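Local coordinates for hypothetical protein yibA (Escherichia coli, PDB 1OYZ) that is of unknown function, possibly an oxidoreductase, and forms an all-helical chain containing HEAT repeats, at residues 30-35 / 42-47; 114-119 / 148-153; 143-148 / 165-170; 226-231 / 239-244; 255-260 / 271-276. One frame throughout, in Å; residues are numbered along the deposited sequence.

In the fold
The five contacts follow the chain along an elongated array of helices. Contacts 1, 3, 4 and 5 each join helices consecutive in the chain, whereas contact 2 skips helix 126-136 in the sequence. Contacts 2 and 3 share Thr148 on helix 142-153, their centres 13 Å apart, and meet where Ile152 CD1 lies 4.2 Å from Leu167 CD1. Contacts 4 and 5 are likewise neighbours, with centres 11 Å apart, bridged by a salt bridge of 2.9 Å from Glu243 OE1 to Lys276 NZ. The centres of contacts 1 and 5 stand 54 Å apart, on opposite sides of the chain's centre. None of the five can be tied to a ligand or site.

Contact 1: residues 30-35 / 42-47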
# COMPACT_ATOMS: atom_id res chain seq x y z
N ARG A 30 29.03 1.83 -9.57
CA ARG A 30 29.02 1.96 -11.01
C ARG A 30 27.72 1.37 -11.58
O ARG A 30 27.09 1.96 -12.46
CB ARG A 30 30.26 1.28 -11.59
CG ARG A 30 30.32 1.24 -13.09
CD ARG A 30 30.59 -0.19 -13.56
NE ARG A 30 31.85 -0.72 -13.03
CZ ARG A 30 32.28 -1.97 -13.20
NH1 ARG A 30 31.53 -2.83 -13.89
NH2 ARG A 30 33.44 -2.36 -12.70
N LEU A 31 27.31 0.22 -11.05
CA LEU A 31 26.09 -0.44 -11.51
C LEU A 31 24.84 0.44 -11.35
O LEU A 31 23.83 0.22 -12.03
CB LEU A 31 25.90 -1.78 -10.78
CG LEU A 31 26.33 -3.05 -11.52
CD1 LEU A 31 27.49 -2.76 -12.46
CD2 LEU A 31 26.71 -4.13 -10.51
N LEU A 32 24.91 1.44 -10.48
CA LEU A 32 23.75 2.31 -10.30
C LEU A 32 23.47 3.04 -11.60
O LEU A 32 22.35 3.49 -11.82
CB LEU A 32 23.99 3.32 -9.19
CG LEU A 32 24.25 2.71 -7.82
CD1 LEU A 32 24.54 3.82 -6.84
CD2 LEU A 32 23.04 1.86 -7.37
N ASP A 33 24.48 3.16 -12.46
CA ASP A 33 24.35 3.85 -13.74
C ASP A 33 24.18 2.91 -14.91
O ASP A 33 24.39 3.31 -16.05
CB ASP A 33 25.56 4.71 -14.01
CG ASP A 33 25.69 5.84 -13.04
OD1 ASP A 33 24.63 6.33 -12.60
OD2 ASP A 33 26.82 6.23 -12.74
N ASP A 34 23.83 1.66 -14.64
CA ASP A 34 23.64 0.69 -15.70
C ASP A 34 22.39 1.06 -16.50
O ASP A 34 21.52 1.76 -15.98
CB ASP A 34 23.50 -0.70 -15.08
CG ASP A 34 23.65 -1.80 -16.09
OD1 ASP A 34 22.62 -2.22 -16.66
OD2 ASP A 34 24.80 -2.22 -16.32
N HIS A 35 22.29 0.60 -17.74
CA HIS A 35 21.12 0.91 -18.56
C HIS A 35 19.92 0.03 -18.22
O HIS A 35 18.78 0.37 -18.56
CB HIS A 35 21.45 0.79 -20.06
CG HIS A 35 22.33 1.89 -20.57
ND1 HIS A 35 22.04 3.22 -20.36
CD2 HIS A 35 23.48 1.86 -21.29
CE1 HIS A 35 22.98 3.97 -20.92
NE2 HIS A 35 23.86 3.17 -21.48
N SER A 42 18.89 -3.84 -8.05
CA SER A 42 19.55 -4.93 -7.34
C SER A 42 20.77 -4.39 -6.61
O SER A 42 20.96 -4.63 -5.41
CB SER A 42 19.94 -6.03 -8.34
OG SER A 42 18.78 -6.69 -8.84
N SER A 43 21.60 -3.66 -7.35
CA SER A 43 22.80 -3.04 -6.80
C SER A 43 22.40 -2.16 -5.60
O SER A 43 22.96 -2.27 -4.51
CB SER A 43 23.48 -2.19 -7.87
OG SER A 43 24.46 -1.33 -7.29
N ALA A 44 21.43 -1.28 -5.82
CA ALA A 44 20.96 -0.40 -4.76
C ALA A 44 20.46 -1.20 -3.56
O ALA A 44 20.66 -0.80 -2.41
CB ALA A 44 19.84 0.51 -5.29
N ARG A 45 19.80 -2.33 -3.79
CA ARG A 45 19.31 -3.13 -2.67
C ARG A 45 20.50 -3.60 -1.84
O ARG A 45 20.45 -3.56 -0.62
CB ARG A 45 18.50 -4.35 -3.15
CG ARG A 45 17.13 -4.04 -3.80
CD ARG A 45 16.36 -5.32 -4.19
NE ARG A 45 16.08 -6.18 -3.03
CZ ARG A 45 15.98 -7.51 -3.06
NH1 ARG A 45 15.73 -8.19 -1.95
NH2 ARG A 45 16.12 -8.18 -4.21
N VAL A 46 21.57 -4.04 -2.49
CA VAL A 46 22.73 -4.50 -1.74
C VAL A 46 23.26 -3.32 -0.94
O VAL A 46 23.65 -3.47 0.22
CB VAL A 46 23.84 -5.03 -2.65
CG1 VAL A 46 24.98 -5.59 -1.81
CG2 VAL A 46 23.28 -6.10 -3.57
N LEU A 47 23.24 -2.15 -1.56
CA LEU A 47 23.73 -0.95 -0.86
C LEU A 47 22.85 -0.64 0.36
O LEU A 47 23.37 -0.29 1.43
CB LEU A 47 23.81 0.26 -1.82
CG LEU A 47 24.90 0.09 -2.91
CD1 LEU A 47 25.00 1.29 -3.84
CD2 LEU A 47 26.20 -0.11 -2.20
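Leu32 and Leu47 reach toward each other tip to tip, the CD1 methyl of Leu32 lying 4.0 Å from CD1 of Leu47. Both leucines carry CG beside the backbone N and anti to the carbonyl carbon (chi1 -60° in Leu32, -67° in Leu47), and both then extend at chi2, which brings the branched ends, not the stems, into touch. The other methyl of Leu32, CD2, packs against helix 37-50: it rests 4.0 Å from CB of Ala44 and 3.5 Å from OG of Ser43. Alanine suits that position because a single methyl leaves room for the leucine methyl, while Ile73, Phe76 and Ile77 of helix 68-80 crowd onto it as well. Ser43 faces the end of helix 25-31 more directly. Its CB comes 3.8 Å from CB of Leu31, so the two backbones pass closely here, with the CA atoms of Leu31 and Ser43 6.3 Å apart. The serine hydroxyl does not bond to Leu31 or Leu32; it donates to the carbonyl O of Leu28, one turn earlier on the helix that leads into the type I turn from Leu31 to Asp34. Leu32 is further covered by Leu58 and Phe62 of helix 53-63, placing it in the interior shared by several helices. The chemistry is therefore mainly hydrophobic, with one buried hydroxyl paid for by a backbone carbonyl; serine is small enough for a close approach and polar enough to tie its helix to the preceding one.

Contact 2: residues 114-119 / 148-153; sequences STAQRC and TAFAIS
Ala116 meets Phe150 and Ala151 at the heart of this helix-to-helix contact, and the residues before and after it turn to other partners. Walking from the start, Ser114 points away and bonds through OG to the carbonyl O of Ala75. Thr115, next along, is hydrogen-bonded through OG1 to OE1 of Gln132, so its hydroxyl serves helix 126-136. At Ala116 the methyl points toward helix 142-153. Its CB lies 3.6 Å from CE2 and 4.0 Å from CD2 of Phe150, approaching the ring obliquely. The ring is brought there by a chi1 of 172°, which sets CG opposite the backbone N and carries the ring to the methyl of Ala116. Ala116 also points this methyl at the backbone of Ala151, whose own methyl is turned aside: Ala116 CB is 4.1 Å from Ala151 CA and 4.4 Å from Ala151 CB. The small residues allow a close approach of the backbones, 5.1 Å between the CA atoms of Ala116 and Ala151. The end of Gln117 comes within 4.8 Å of the ring, from NE2 to CZ of Phe150, without close contact. Arg118 leaves for the far side, where NH1 bonds the carbonyl oxygens of Leu78 and Ile81, and Cys119 packs on Ser126. In the fold, helices 105-121 and 142-153 run in broadly the same direction, as neighbours in a stacked array; helix 126-136 covers one flank of the pair, helix 88-101 lies against 105-121, and helix 173-186 against 142-153.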
# COMPACT_ATOMS: atom_id res chain seq x y z
N SER A 114 10.25 6.48 0.39
CA SER A 114 11.40 6.49 1.29
C SER A 114 11.12 7.27 2.59
O SER A 114 11.58 6.85 3.66
CB SER A 114 12.65 7.04 0.57
OG SER A 114 13.10 6.16 -0.46
N THR A 115 10.35 8.38 2.56
CA THR A 115 10.09 9.08 3.84
C THR A 115 9.23 8.17 4.73
O THR A 115 9.30 8.24 5.97
CB THR A 115 9.32 10.47 3.73
OG1 THR A 115 8.02 10.26 3.15
CG2 THR A 115 10.11 11.54 2.91
N ALA A 116 8.42 7.31 4.11
CA ALA A 116 7.56 6.38 4.84
C ALA A 116 8.46 5.35 5.54
O ALA A 116 8.29 5.08 6.73
CB ALA A 116 6.59 5.67 3.86
N GLN A 117 9.41 4.81 4.79
CA GLN A 117 10.35 3.84 5.32
C GLN A 117 11.03 4.44 6.56
O GLN A 117 11.03 3.84 7.63
CB GLN A 117 11.43 3.53 4.30
CG GLN A 117 10.95 3.05 2.97
CD GLN A 117 10.50 1.61 2.99
OE1 GLN A 117 10.59 0.91 1.98
NE2 GLN A 117 9.99 1.15 4.13
N ARG A 118 11.59 5.63 6.40
CA ARG A 118 12.29 6.29 7.49
C ARG A 118 11.39 6.57 8.71
O ARG A 118 11.84 6.47 9.85
CB ARG A 118 12.95 7.59 7.01
CG ARG A 118 13.86 7.43 5.78
CD ARG A 118 15.29 7.94 6.04
NE ARG A 118 15.90 7.25 7.17
CZ ARG A 118 16.75 6.23 7.10
NH1 ARG A 118 17.14 5.75 5.92
NH2 ARG A 118 17.19 5.66 8.22
N CYS A 119 10.13 6.91 8.46
CA CYS A 119 9.23 7.20 9.57
C CYS A 119 8.96 5.93 10.37
O CYS A 119 8.97 5.93 11.62
CB CYS A 119 7.91 7.76 9.03
SG CYS A 119 6.78 8.38 10.32
N THR A 148 1.49 8.19 -1.84
CA THR A 148 0.97 8.94 -0.69
C THR A 148 0.05 8.01 0.09
O THR A 148 0.03 8.03 1.33
CB THR A 148 0.16 10.21 -1.13
OG1 THR A 148 0.99 11.05 -1.95
CG2 THR A 148 -0.30 11.01 0.08
N ALA A 149 -0.71 7.19 -0.62
CA ALA A 149 -1.61 6.27 0.09
C ALA A 149 -0.78 5.37 1.02
O ALA A 149 -1.10 5.19 2.20
CB ALA A 149 -2.41 5.42 -0.91
N PHE A 150 0.30 4.82 0.48
CA PHE A 150 1.19 3.97 1.26
C PHE A 150 1.69 4.70 2.49
O PHE A 150 1.66 4.18 3.61
CB PHE A 150 2.39 3.55 0.42
CG PHE A 150 3.44 2.84 1.20
CD1 PHE A 150 3.14 1.67 1.90
CD2 PHE A 150 4.73 3.34 1.26
CE1 PHE A 150 4.10 1.02 2.65
CE2 PHE A 150 5.70 2.70 2.00
CZ PHE A 150 5.38 1.54 2.70
N ALA A 151 2.18 5.91 2.26
CA ALA A 151 2.70 6.73 3.34
C ALA A 151 1.72 6.87 4.49
O ALA A 151 2.05 6.57 5.63
CB ALA A 151 3.06 8.11 2.81
N ILE A 152 0.52 7.34 4.17
CA ILE A 152 -0.50 7.55 5.18
C ILE A 152 -0.73 6.30 6.01
O ILE A 152 -0.78 6.35 7.23
CB ILE A 152 -1.82 8.05 4.52
CG1 ILE A 152 -1.62 9.46 3.92
CG2 ILE A 152 -2.94 8.08 5.55
CD1 ILE A 152 -2.80 10.00 3.09
N SER A 153 -0.84 5.16 5.35
CA SER A 153 -1.07 3.91 6.04
C SER A 153 0.01 3.65 7.09
O SER A 153 -0.23 2.98 8.09
CB SER A 153 -1.12 2.75 5.05
OG SER A 153 0.14 2.49 4.51

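Contact 3: residues 143-148 / 165-170; sequences NVRRAT and INLLKD
Arg145 and Asp170 form a two-pronged salt bridge that is the tight part of this contact. The guanidinium offers its NE and NH2 edge to both carboxylate oxygens, and the two planes are only 10° apart. NH2 of Arg145 gives a hydrogen bond of 2.9 Å to OD1 of Asp170, nearly straight at 168° and directed at the syn lone pair. NE donates to OD2, modelled at 2.4 Å from Arg145 NE to Asp170 OD2, a length so short that its exact value is doubtful. A bend at chi3 (-55°) turns the arginine chain so that this edge faces the acid. NH1 is engaged as well, by the carbonyl O of Asp139, while OD1 of Asp170 also accepts from the backbone N of Asn172, which helps fix the carboxylate's rotation. The pattern is consistent with the aspartate-arginine ladder of HEAT repeats, in which an aspartate in the turn between the two helices of a repeat pairs with an arginine of the neighbouring repeat; both segments lie in the HEAT region. With a methionine in place of Arg145, the buried carboxylate of Asp170 would probably lose its counter-charge and two of its bonds, leaving the turn less firmly tied to helix 142-153. Beyond the ion pair the packing is much looser. Leu167 reaches Arg145 through CD2, 4.4 Å from CB of Arg145, and CG2 of Thr148 stays 5.0 Å from CD1 of Leu167. Arg145 is partly open to solvent, whereas Leu167 is buried and leans on Val175 of helix 173-186.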
# COMPACT_ATOMS: atom_id res chain seq x y z
N ASN A 143 1.18 8.00 -9.64
CA ASN A 143 2.23 7.28 -8.91
C ASN A 143 2.45 7.98 -7.58
O ASN A 143 2.57 7.31 -6.53
CB ASN A 143 3.53 7.29 -9.70
CG ASN A 143 3.33 6.84 -11.12
OD1 ASN A 143 3.98 5.90 -11.58
ND2 ASN A 143 2.42 7.50 -11.84
N VAL A 144 2.46 9.31 -7.60
CA VAL A 144 2.65 10.08 -6.38
C VAL A 144 1.51 9.90 -5.41
O VAL A 144 1.73 9.67 -4.22
CB VAL A 144 2.82 11.60 -6.65
CG1 VAL A 144 2.72 12.37 -5.35
CG2 VAL A 144 4.19 11.88 -7.34
N ARG A 145 0.28 10.03 -5.91
CA ARG A 145 -0.87 9.85 -5.05
C ARG A 145 -0.85 8.43 -4.47
O ARG A 145 -1.10 8.25 -3.29
CB ARG A 145 -2.17 10.13 -5.83
CG ARG A 145 -2.31 11.60 -6.23
CD ARG A 145 -3.76 12.00 -6.47
NE ARG A 145 -4.41 11.15 -7.45
CZ ARG A 145 -4.09 11.08 -8.73
NH1 ARG A 145 -3.09 11.81 -9.21
NH2 ARG A 145 -4.79 10.31 -9.55
N ARG A 146 -0.52 7.44 -5.29
CA ARG A 146 -0.43 6.06 -4.82
C ARG A 146 0.60 5.98 -3.68
O ARG A 146 0.31 5.45 -2.62
CB ARG A 146 0.03 5.12 -5.95
CG ARG A 146 -0.09 3.62 -5.64
CD ARG A 146 0.48 2.80 -6.78
NE ARG A 146 0.20 3.43 -8.07
CZ ARG A 146 0.92 3.23 -9.18
NH1 ARG A 146 1.96 2.41 -9.15
NH2 ARG A 146 0.61 3.87 -10.30
N ALA A 147 1.79 6.51 -3.92
CA ALA A 147 2.82 6.46 -2.91
C ALA A 147 2.34 7.19 -1.66
O ALA A 147 2.70 6.83 -0.54
CB ALA A 147 4.12 7.05 -3.44
N THR A 148 1.49 8.19 -1.84
CA THR A 148 0.97 8.94 -0.69
C THR A 148 0.05 8.01 0.09
O THR A 148 0.03 8.03 1.33
CB THR A 148 0.16 10.21 -1.13
OG1 THR A 148 0.99 11.05 -1.95
CG2 THR A 148 -0.30 11.01 0.08
N ILE A 165 -10.39 9.98 2.35
CA ILE A 165 -11.67 10.13 1.69
C ILE A 165 -11.48 10.64 0.28
O ILE A 165 -12.07 10.11 -0.66
CB ILE A 165 -12.59 11.07 2.51
CG1 ILE A 165 -12.97 10.38 3.82
CG2 ILE A 165 -13.85 11.41 1.72
CD1 ILE A 165 -13.86 11.21 4.72
N ASN A 166 -10.64 11.66 0.09
CA ASN A 166 -10.45 12.17 -1.27
C ASN A 166 -9.81 11.09 -2.17
O ASN A 166 -10.14 11.01 -3.35
CB ASN A 166 -9.60 13.44 -1.28
CG ASN A 166 -10.00 14.41 -2.39
OD1 ASN A 166 -11.13 14.90 -2.41
ND2 ASN A 166 -9.09 14.67 -3.32
N LEU A 167 -8.93 10.26 -1.61
CA LEU A 167 -8.29 9.20 -2.39
C LEU A 167 -9.30 8.10 -2.77
O LEU A 167 -9.13 7.39 -3.76
CB LEU A 167 -7.09 8.60 -1.63
CG LEU A 167 -5.92 9.59 -1.43
CD1 LEU A 167 -4.85 9.03 -0.49
CD2 LEU A 167 -5.30 9.93 -2.79
N LEU A 168 -10.34 7.95 -1.96
CA LEU A 168 -11.35 6.97 -2.30
C LEU A 168 -11.99 7.42 -3.61
O LEU A 168 -12.49 6.59 -4.38
CB LEU A 168 -12.43 6.90 -1.22
CG LEU A 168 -12.05 6.29 0.12
CD1 LEU A 168 -13.20 6.49 1.12
CD2 LEU A 168 -11.74 4.81 -0.07
N LYS A 169 -11.98 8.73 -3.85
CA LYS A 169 -12.59 9.29 -5.04
C LYS A 169 -11.62 9.41 -6.18
O LYS A 169 -11.92 10.00 -7.22
CB LYS A 169 -13.16 10.68 -4.74
CG LYS A 169 -13.90 10.77 -3.42
CD LYS A 169 -14.21 12.23 -3.08
CE LYS A 169 -14.75 12.40 -1.66
NZ LYS A 169 -15.30 13.77 -1.46
N ASP A 170 -10.45 8.81 -6.01
CA ASP A 170 -9.44 8.91 -7.03
C ASP A 170 -9.80 8.25 -8.34
O ASP A 170 -10.50 7.23 -8.38
CB ASP A 170 -8.13 8.33 -6.52
CG ASP A 170 -6.95 8.86 -7.27
OD1 ASP A 170 -6.76 8.48 -8.45
OD2 ASP A 170 -6.22 9.69 -6.69

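Contact 4: residues 226-231 / 239-244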
# COMPACT_ATOMS: atom_id res chain seq x y z
N SER A 226 -28.03 -6.01 -0.86
CA SER A 226 -28.34 -6.40 -2.23
C SER A 226 -27.13 -6.96 -3.01
O SER A 226 -27.21 -8.03 -3.62
CB SER A 226 -28.94 -5.21 -2.98
OG SER A 226 -29.60 -5.66 -4.15
N VAL A 227 -26.02 -6.25 -2.99
CA VAL A 227 -24.84 -6.72 -3.73
C VAL A 227 -24.31 -7.98 -3.07
O VAL A 227 -23.91 -8.93 -3.72
CB VAL A 227 -23.74 -5.61 -3.79
CG1 VAL A 227 -23.59 -4.99 -2.42
CG2 VAL A 227 -22.40 -6.20 -4.25
N LEU A 228 -24.32 -7.99 -1.75
CA LEU A 228 -23.83 -9.15 -1.04
C LEU A 228 -24.61 -10.39 -1.51
O LEU A 228 -24.02 -11.41 -1.89
CB LEU A 228 -23.98 -8.92 0.46
CG LEU A 228 -23.10 -9.75 1.40
CD1 LEU A 228 -21.65 -9.77 0.90
CD2 LEU A 228 -23.19 -9.18 2.80
N CYS A 229 -25.94 -10.28 -1.51
CA CYS A 229 -26.81 -11.37 -1.97
C CYS A 229 -26.39 -11.84 -3.37
O CYS A 229 -26.27 -13.05 -3.62
CB CYS A 229 -28.27 -10.90 -2.02
SG CYS A 229 -29.41 -12.05 -2.86
N ASP A 230 -26.15 -10.90 -4.28
CA ASP A 230 -25.77 -11.29 -5.63
C ASP A 230 -24.45 -12.06 -5.70
O ASP A 230 -24.32 -12.99 -6.48
CB ASP A 230 -25.62 -10.08 -6.54
CG ASP A 230 -26.92 -9.34 -6.74
OD1 ASP A 230 -26.87 -8.21 -7.29
OD2 ASP A 230 -27.98 -9.88 -6.35
N GLU A 231 -23.48 -11.64 -4.90
CA GLU A 231 -22.17 -12.25 -4.88
C GLU A 231 -22.22 -13.65 -4.32
O GLU A 231 -21.53 -14.55 -4.81
CB GLU A 231 -21.21 -11.40 -4.05
CG GLU A 231 -20.87 -10.13 -4.75
CD GLU A 231 -20.13 -10.37 -6.05
OE1 GLU A 231 -20.34 -9.60 -7.00
OE2 GLU A 231 -19.35 -11.34 -6.11
N ASP A 239 -14.13 -15.82 -0.89
CA ASP A 239 -14.11 -16.16 0.51
C ASP A 239 -14.41 -14.97 1.40
O ASP A 239 -15.13 -15.09 2.40
CB ASP A 239 -12.76 -16.79 0.84
CG ASP A 239 -12.69 -18.25 0.39
OD1 ASP A 239 -13.48 -18.66 -0.48
OD2 ASP A 239 -11.82 -18.98 0.90
N ASP A 240 -13.87 -13.82 1.03
CA ASP A 240 -14.10 -12.58 1.76
C ASP A 240 -15.62 -12.24 1.75
O ASP A 240 -16.13 -11.68 2.71
CB ASP A 240 -13.33 -11.41 1.08
CG ASP A 240 -11.82 -11.37 1.45
OD1 ASP A 240 -11.49 -11.07 2.60
OD2 ASP A 240 -10.97 -11.61 0.56
N ILE A 241 -16.33 -12.55 0.67
CA ILE A 241 -17.75 -12.23 0.59
C ILE A 241 -18.51 -13.08 1.59
O ILE A 241 -19.35 -12.58 2.35
CB ILE A 241 -18.28 -12.41 -0.87
CG1 ILE A 241 -18.18 -11.06 -1.60
CG2 ILE A 241 -19.75 -12.88 -0.91
CD1 ILE A 241 -16.82 -10.43 -1.51
N ILE A 242 -18.18 -14.35 1.63
CA ILE A 242 -18.82 -15.26 2.56
C ILE A 242 -18.54 -14.78 3.97
O ILE A 242 -19.43 -14.73 4.82
CB ILE A 242 -18.29 -16.67 2.36
CG1 ILE A 242 -18.49 -17.05 0.89
CG2 ILE A 242 -18.99 -17.65 3.34
CD1 ILE A 242 -18.03 -18.48 0.55
N GLU A 243 -17.30 -14.38 4.21
CA GLU A 243 -16.91 -13.90 5.52
C GLU A 243 -17.63 -12.59 5.91
O GLU A 243 -18.03 -12.41 7.07
CB GLU A 243 -15.40 -13.68 5.52
CG GLU A 243 -14.90 -12.94 6.74
CD GLU A 243 -14.96 -13.80 7.95
OE1 GLU A 243 -14.57 -13.33 9.05
OE2 GLU A 243 -15.39 -14.96 7.81
N ALA A 244 -17.76 -11.68 4.94
CA ALA A 244 -18.46 -10.41 5.16
C ALA A 244 -19.92 -10.71 5.51
O ALA A 244 -20.53 -10.05 6.35
CB ALA A 244 -18.39 -9.56 3.90
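Leu228 and Ile241 are brought together by different turns of their side chains. In Leu228 CG stands opposite the backbone N (chi1 -159°), which sends the branch out across helix 239-248, while in Ile241 a chi1 of -92°, away from the staggered positions, sets the two branches against helix 225-232. The side chains slide past each other in opposite directions, so the CD1 methyl of Leu228 lies beside the CG2 branch and backbone of Ile241, 4.1 Å from its CG2 and 3.9 Å from its carbonyl O, with CB of Ala244 4.4 Å from the same CD1. The alanine's small methyl leaves room for the leucine tip. Glu231 lends only its aliphatic stem. Its CB rests 3.8 Å from CG2 and 3.9 Å from CG1 of Ile241, whereas the chain bends at chi2 and its carboxylate forms salt bridges through OE1 with Lys234 and Arg209. A glutamate thus suits this place by covering the isoleucine with its stem while its charge is met by two basic groups. Ile213 of helix 206-218 also packs on Leu228, and Ile241 touches Leu232. The axes of the two short segments approach to 10.0 Å, with an angle of 130° between their directions. Two consecutive helices, joined by a short connection and packed mainly through aliphatic groups, form a helical hairpin, consistent with the units of alpha-solenoids such as HEAT-repeat proteins.

Contact 5: residues 255-260 / 271-276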
# COMPACT_ATOMS: atom_id res chain seq x y z
N PRO A 255 -30.78 -18.01 4.78
CA PRO A 255 -31.28 -18.96 3.78
C PRO A 255 -30.27 -19.33 2.70
O PRO A 255 -30.01 -20.51 2.46
CB PRO A 255 -32.50 -18.23 3.21
CG PRO A 255 -32.98 -17.44 4.41
CD PRO A 255 -31.68 -16.85 4.88
N VAL A 256 -29.68 -18.31 2.07
CA VAL A 256 -28.72 -18.52 1.01
C VAL A 256 -27.47 -19.21 1.52
O VAL A 256 -26.89 -20.02 0.82
CB VAL A 256 -28.31 -17.18 0.35
CG1 VAL A 256 -29.50 -16.54 -0.31
CG2 VAL A 256 -27.74 -16.23 1.40
N LEU A 257 -27.05 -18.88 2.74
CA LEU A 257 -25.86 -19.51 3.30
C LEU A 257 -26.16 -20.99 3.47
O LEU A 257 -25.38 -21.86 3.07
CB LEU A 257 -25.48 -18.89 4.66
CG LEU A 257 -24.90 -17.46 4.64
CD1 LEU A 257 -24.68 -16.99 6.06
CD2 LEU A 257 -23.59 -17.39 3.84
N ASP A 258 -27.32 -21.28 4.04
CA ASP A 258 -27.71 -22.66 4.24
C ASP A 258 -27.61 -23.42 2.91
O ASP A 258 -27.02 -24.50 2.84
CB ASP A 258 -29.13 -22.70 4.79
CG ASP A 258 -29.57 -24.10 5.12
OD1 ASP A 258 -30.47 -24.62 4.41
OD2 ASP A 258 -28.98 -24.67 6.07
N THR A 259 -28.19 -22.85 1.87
CA THR A 259 -28.17 -23.42 0.52
C THR A 259 -26.74 -23.73 0.02
O THR A 259 -26.51 -24.74 -0.65
CB THR A 259 -28.80 -22.43 -0.49
OG1 THR A 259 -30.20 -22.33 -0.26
CG2 THR A 259 -28.56 -22.90 -1.91
N MSE A 260 -25.81 -22.83 0.33
CA MSE A 260 -24.42 -22.94 -0.11
C MSE A 260 -23.69 -24.11 0.55
O MSE A 260 -22.76 -24.69 -0.03
CB MSE A 260 -23.67 -21.64 0.16
CG MSE A 260 -24.29 -20.45 -0.59
SE MSE A 260 -23.40 -18.81 -0.10
CE MSE A 260 -24.82 -17.89 0.86
N THR A 271 -20.24 -22.27 7.30
CA THR A 271 -20.77 -22.61 8.61
C THR A 271 -20.36 -21.56 9.61
O THR A 271 -21.14 -21.21 10.51
CB THR A 271 -20.28 -24.00 9.06
OG1 THR A 271 -20.78 -24.98 8.15
CG2 THR A 271 -20.77 -24.34 10.47
N SER A 272 -19.16 -21.02 9.46
CA SER A 272 -18.68 -19.98 10.38
C SER A 272 -19.58 -18.76 10.33
O SER A 272 -19.98 -18.22 11.34
CB SER A 272 -17.26 -19.52 10.02
OG SER A 272 -16.34 -20.58 10.17
N ALA A 273 -19.85 -18.32 9.11
CA ALA A 273 -20.68 -17.15 8.90
C ALA A 273 -22.04 -17.45 9.51
O ALA A 273 -22.61 -16.62 10.20
CB ALA A 273 -20.79 -16.85 7.41
N ILE A 274 -22.56 -18.65 9.26
CA ILE A 274 -23.86 -19.00 9.81
C ILE A 274 -23.89 -18.96 11.34
O ILE A 274 -24.88 -18.53 11.95
CB ILE A 274 -24.29 -20.38 9.34
CG1 ILE A 274 -24.46 -20.36 7.82
CG2 ILE A 274 -25.57 -20.78 10.07
CD1 ILE A 274 -24.99 -21.64 7.24
N ASP A 275 -22.80 -19.41 11.96
CA ASP A 275 -22.71 -19.42 13.42
C ASP A 275 -22.74 -18.03 13.99
O ASP A 275 -23.33 -17.80 15.04
CB ASP A 275 -21.42 -20.13 13.85
CG ASP A 275 -21.42 -21.58 13.45
OD1 ASP A 275 -22.45 -22.23 13.68
OD2 ASP A 275 -20.40 -22.08 12.92
N LYS A 276 -22.09 -17.10 13.29
CA LYS A 276 -22.06 -15.70 13.71
C LYS A 276 -23.44 -15.05 13.63
O LYS A 276 -23.82 -14.29 14.52
CB LYS A 276 -21.10 -14.90 12.84
CG LYS A 276 -19.66 -15.31 12.98
CD LYS A 276 -18.76 -14.44 12.12
CE LYS A 276 -17.40 -15.09 11.93
NZ LYS A 276 -16.52 -14.32 11.00
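A helical hairpin near the end of the chain brings Leu257 against Ile274. Helices 254-261 and 268-277 are consecutive and run nearly antiparallel, their short segments 151° apart in direction with axes 9.8 Å apart, as expected in an alpha-solenoid. The two side chains pass each other in opposite directions: the CG1-CD1 arm of Ile274 covers the stem of Leu257, while Leu257 CD1 lies on CG1. CB of Leu257 sits 3.6 Å from CG1 of Ile274, and the leucine CD1 is 3.8 Å from that same CG1. In Ile274 CG1 lies beside the backbone N with chi1 -63° and extends at chi2, which carries CD1 over to the opposite helix. Branched aliphatic residues suit both positions, since they fill the buried seam with nothing polar to satisfy. Ala273 joins in with a methyl 4.1 Å from Leu257 CD1, small enough to let the leucine lie over it. Leu254 and Leu261 also touch Ile274, and Leu277 adds to the cover on Leu257. An alanine in place of Ile274 would remove everything beyond CB and is likely to open a gap beside Leu257, whose CB and CD1 would lose their nearest partner across the hairpin. Farther round the same helix, Lys276 forms a salt bridge with Glu247, linking the hairpin to helix 239-248. At the outer margin the CD1 methyl of Ile274 ends 4.0 Å from the backbone N of Asp258.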